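Local coordinates for protein response regulator receiver (Brucella melitensis biovar Abortus, PDB 4G97) that probably acts as a phosphorylation-controlled response regulator, coupling a receiver domain to a sigma-factor-like domain in two-component signalling, at residues 16-21 / 100-105. Coordinates in Å, arbitrary orientation, origin at the centre of the assembly. Residues are numbered along the deposited sequence.
Sequences RFSRAL and LLVAVE
Helical segments 16-21 and 100-104 cross at 117°, axes 11.0 Å apart; the nearest CA atoms, of F17 and E105, lie 6.9 Å apart. V104 N makes the ordinary alpha bond to L100 O (2.8 Å), E105 N the wider pi-type one (2.9 Å). Long R16 (chi1 t, chi2 t, chi3 p) spans the gap to a bidentate salt bridge with E105: NE to OE2 and NH2 to OE1, each 2.8 Å. E105 folds back (chi1 m, chi2 m) to present both oxygens; OE1 also bonds to Y57. Helix 11-22 (sigma2 part) thus meets helix 94-104 (sigma-like part), buried in the helical domain that in PhyR proteins is thought to mimic an ECF sigma factor, its exposure to the anti-sigma factor probably receiver-controlled. Next to this charge pair, F17 (chi1 t) receives L101 CD2 (L101 m, t) over its ring face, a CH-pi contact 3.9 Å from the centroid, 26° off the normal; L100 CB meets the edge, 4.0 Å from F17 CE1. Small A20 leaves room for L100 (m, t), whose CD1 lies 3.8 Å from A20 CB and 3.7 Å from CD1 of L21, which starts sideways but reaches it through an off-rotamer chi1 (-145°). V104 (t) sets CG1 3.8 Å from R16 NE, alongside the aliphatic end; its O covers a guanidinium face.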
ATOM      1  N   ARG A  16      -2.138  -5.376  -4.583  1.00 21.63           N
ATOM      2  CA  ARG A  16      -1.596  -4.560  -3.493  1.00 22.89           C
ATOM      3  C   ARG A  16      -0.589  -3.546  -4.070  1.00 28.48           C
ATOM      4  O   ARG A  16      -0.704  -2.329  -3.828  1.00 27.36           O
ATOM      5  CB  ARG A  16      -0.920  -5.432  -2.422  1.00 20.97           C
ATOM      6  CG  ARG A  16      -0.291  -4.581  -1.293  1.00 20.56           C
ATOM      7  CD  ARG A  16       0.484  -5.404  -0.280  1.00 26.64           C
ATOM      8  NE  ARG A  16       1.519  -6.203  -0.943  1.00 34.39           N
ATOM      9  CZ  ARG A  16       2.085  -7.287  -0.433  1.00 38.61           C
ATOM     10  NH1 ARG A  16       1.763  -7.702   0.782  1.00 26.51           N
ATOM     11  NH2 ARG A  16       2.980  -7.964  -1.135  1.00 27.65           N
ATOM     12  N   PHE A  17       0.353  -4.056  -4.889  1.00 24.84           N
ATOM     13  CA  PHE A  17       1.361  -3.249  -5.560  1.00 24.79           C
ATOM     14  C   PHE A  17       0.693  -2.198  -6.475  1.00 30.48           C
ATOM     15  O   PHE A  17       1.023  -1.019  -6.374  1.00 29.63           O
ATOM     16  CB  PHE A  17       2.296  -4.162  -6.362  1.00 26.39           C
ATOM     17  CG  PHE A  17       3.337  -3.449  -7.193  1.00 28.29           C
ATOM     18  CD1 PHE A  17       4.356  -2.712  -6.585  1.00 31.36           C
ATOM     19  CD2 PHE A  17       3.331  -3.548  -8.582  1.00 29.13           C
ATOM     20  CE1 PHE A  17       5.314  -2.053  -7.355  1.00 31.50           C
ATOM     21  CE2 PHE A  17       4.308  -2.905  -9.347  1.00 32.25           C
ATOM     22  CZ  PHE A  17       5.284  -2.152  -8.726  1.00 30.50           C
ATOM     23  N   SER A  18      -0.282  -2.622  -7.317  1.00 28.41           N
ATOM     24  CA  SER A  18      -0.982  -1.746  -8.257  1.00 26.82           C
ATOM     25  C   SER A  18      -1.732  -0.606  -7.547  1.00 29.45           C
ATOM     26  O   SER A  18      -1.639   0.527  -7.990  1.00 27.27           O
ATOM     27  CB  SER A  18      -1.933  -2.551  -9.121  1.00 30.16           C
ATOM     28  OG  SER A  18      -2.348  -1.782 -10.238  1.00 36.01           O
ATOM     29  N   ARG A  19      -2.450  -0.912  -6.438  1.00 27.36           N
ATOM     30  CA  ARG A  19      -3.158   0.078  -5.628  1.00 27.03           C
ATOM     31  C   ARG A  19      -2.177   1.063  -4.991  1.00 31.31           C
ATOM     32  O   ARG A  19      -2.435   2.264  -5.033  1.00 30.91           O
ATOM     33  CB  ARG A  19      -4.001  -0.607  -4.551  1.00 26.98           C
ATOM     34  CG  ARG A  19      -5.138  -1.469  -5.116  1.00 28.58           C
ATOM     35  CD  ARG A  19      -5.831  -2.196  -3.999  1.00 26.44           C
ATOM     36  NE  ARG A  19      -6.685  -3.269  -4.501  1.00 26.38           N
ATOM     37  CZ  ARG A  19      -7.424  -4.064  -3.738  1.00 30.55           C
ATOM     38  NH1 ARG A  19      -7.446  -3.902  -2.420  1.00 25.52           N
ATOM     39  NH2 ARG A  19      -8.145  -5.030  -4.283  1.00 28.89           N
ATOM     40  N   ALA A  20      -1.045   0.578  -4.417  1.00 27.94           N
ATOM     41  CA  ALA A  20      -0.016   1.451  -3.797  1.00 27.97           C
ATOM     42  C   ALA A  20       0.594   2.390  -4.832  1.00 34.08           C
ATOM     43  O   ALA A  20       0.904   3.541  -4.535  1.00 33.44           O
ATOM     44  CB  ALA A  20       1.085   0.609  -3.186  1.00 28.59           C
ATOM     45  N   LEU A  21       0.719   1.892  -6.066  1.00 33.02           N
ATOM     46  CA  LEU A  21       1.285   2.586  -7.204  1.00 34.31           C
ATOM     47  C   LEU A  21       0.374   3.653  -7.792  1.00 38.57           C
ATOM     48  O   LEU A  21       0.875   4.671  -8.222  1.00 38.87           O
ATOM     49  CB  LEU A  21       1.619   1.537  -8.267  1.00 35.91           C
ATOM     50  CG  LEU A  21       2.851   1.784  -9.097  1.00 43.69           C
ATOM     51  CD1 LEU A  21       4.124   1.637  -8.248  1.00 44.32           C
ATOM     52  CD2 LEU A  21       2.884   0.809 -10.277  1.00 47.95           C
ATOM     53  N   LEU A 100       8.765   0.320  -3.521  1.00 30.57           N
ATOM     54  CA  LEU A 100       7.569  -0.483  -3.259  1.00 29.84           C
ATOM     55  C   LEU A 100       7.861  -1.972  -3.471  1.00 32.92           C
ATOM     56  O   LEU A 100       7.529  -2.771  -2.608  1.00 33.02           O
ATOM     57  CB  LEU A 100       6.351  -0.024  -4.085  1.00 29.99           C
ATOM     58  CG  LEU A 100       5.679   1.317  -3.671  1.00 35.73           C
ATOM     59  CD1 LEU A 100       4.509   1.611  -4.563  1.00 35.14           C
ATOM     60  CD2 LEU A 100       5.168   1.288  -2.225  1.00 39.58           C
ATOM     61  N   LEU A 101       8.549  -2.326  -4.564  1.00 28.89           N
ATOM     62  CA  LEU A 101       8.910  -3.722  -4.886  1.00 29.55           C
ATOM     63  C   LEU A 101       9.729  -4.395  -3.810  1.00 35.46           C
ATOM     64  O   LEU A 101       9.539  -5.583  -3.557  1.00 34.69           O
ATOM     65  CB  LEU A 101       9.642  -3.821  -6.246  1.00 29.44           C
ATOM     66  CG  LEU A 101       8.792  -3.555  -7.495  1.00 33.25           C
ATOM     67  CD1 LEU A 101       9.672  -3.315  -8.699  1.00 32.85           C
ATOM     68  CD2 LEU A 101       7.768  -4.662  -7.733  1.00 32.96           C
ATOM     69  N   VAL A 102      10.646  -3.645  -3.181  1.00 34.75           N
ATOM     70  CA  VAL A 102      11.485  -4.174  -2.116  1.00 35.84           C
ATOM     71  C   VAL A 102      10.820  -4.053  -0.743  1.00 39.12           C
ATOM     72  O   VAL A 102      10.639  -5.072  -0.081  1.00 38.39           O
ATOM     73  CB  VAL A 102      12.963  -3.658  -2.144  1.00 41.29           C
ATOM     74  CG1 VAL A 102      13.694  -4.140  -3.392  1.00 41.42           C
ATOM     75  CG2 VAL A 102      13.037  -2.142  -2.053  1.00 41.77           C
ATOM     76  N   ALA A 103      10.431  -2.823  -0.323  1.00 36.88           N
ATOM     77  CA  ALA A 103       9.839  -2.572   1.007  1.00 36.28           C
ATOM     78  C   ALA A 103       8.461  -3.140   1.184  1.00 37.58           C
ATOM     79  O   ALA A 103       8.160  -3.643   2.266  1.00 38.77           O
ATOM     80  CB  ALA A 103       9.821  -1.089   1.313  1.00 37.22           C
ATOM     81  N   VAL A 104       7.603  -3.072   0.152  1.00 31.01           N
ATOM     82  CA  VAL A 104       6.249  -3.624   0.322  1.00 28.71           C
ATOM     83  C   VAL A 104       6.123  -5.031  -0.248  1.00 32.99           C
ATOM     84  O   VAL A 104       5.523  -5.890   0.389  1.00 33.72           O
ATOM     85  CB  VAL A 104       5.159  -2.680  -0.249  1.00 29.60           C
ATOM     86  CG1 VAL A 104       3.748  -3.241  -0.027  1.00 27.65           C
ATOM     87  CG2 VAL A 104       5.288  -1.268   0.323  1.00 28.51           C
ATOM     88  N   GLU A 105       6.610  -5.241  -1.469  1.00 28.88           N
ATOM     89  CA  GLU A 105       6.421  -6.500  -2.189  1.00 29.31           C
ATOM     90  C   GLU A 105       7.288  -7.708  -1.801  1.00 36.17           C
ATOM     91  O   GLU A 105       6.979  -8.830  -2.200  1.00 36.85           O
ATOM     92  CB  GLU A 105       6.306  -6.274  -3.715  1.00 30.03           C
ATOM     93  CG  GLU A 105       5.122  -5.384  -4.110  1.00 33.49           C
ATOM     94  CD  GLU A 105       3.764  -5.812  -3.570  1.00 40.31           C
ATOM     95  OE1 GLU A 105       3.399  -6.997  -3.733  1.00 27.99           O
ATOM     96  OE2 GLU A 105       3.078  -4.972  -2.946  1.00 34.80           O
TER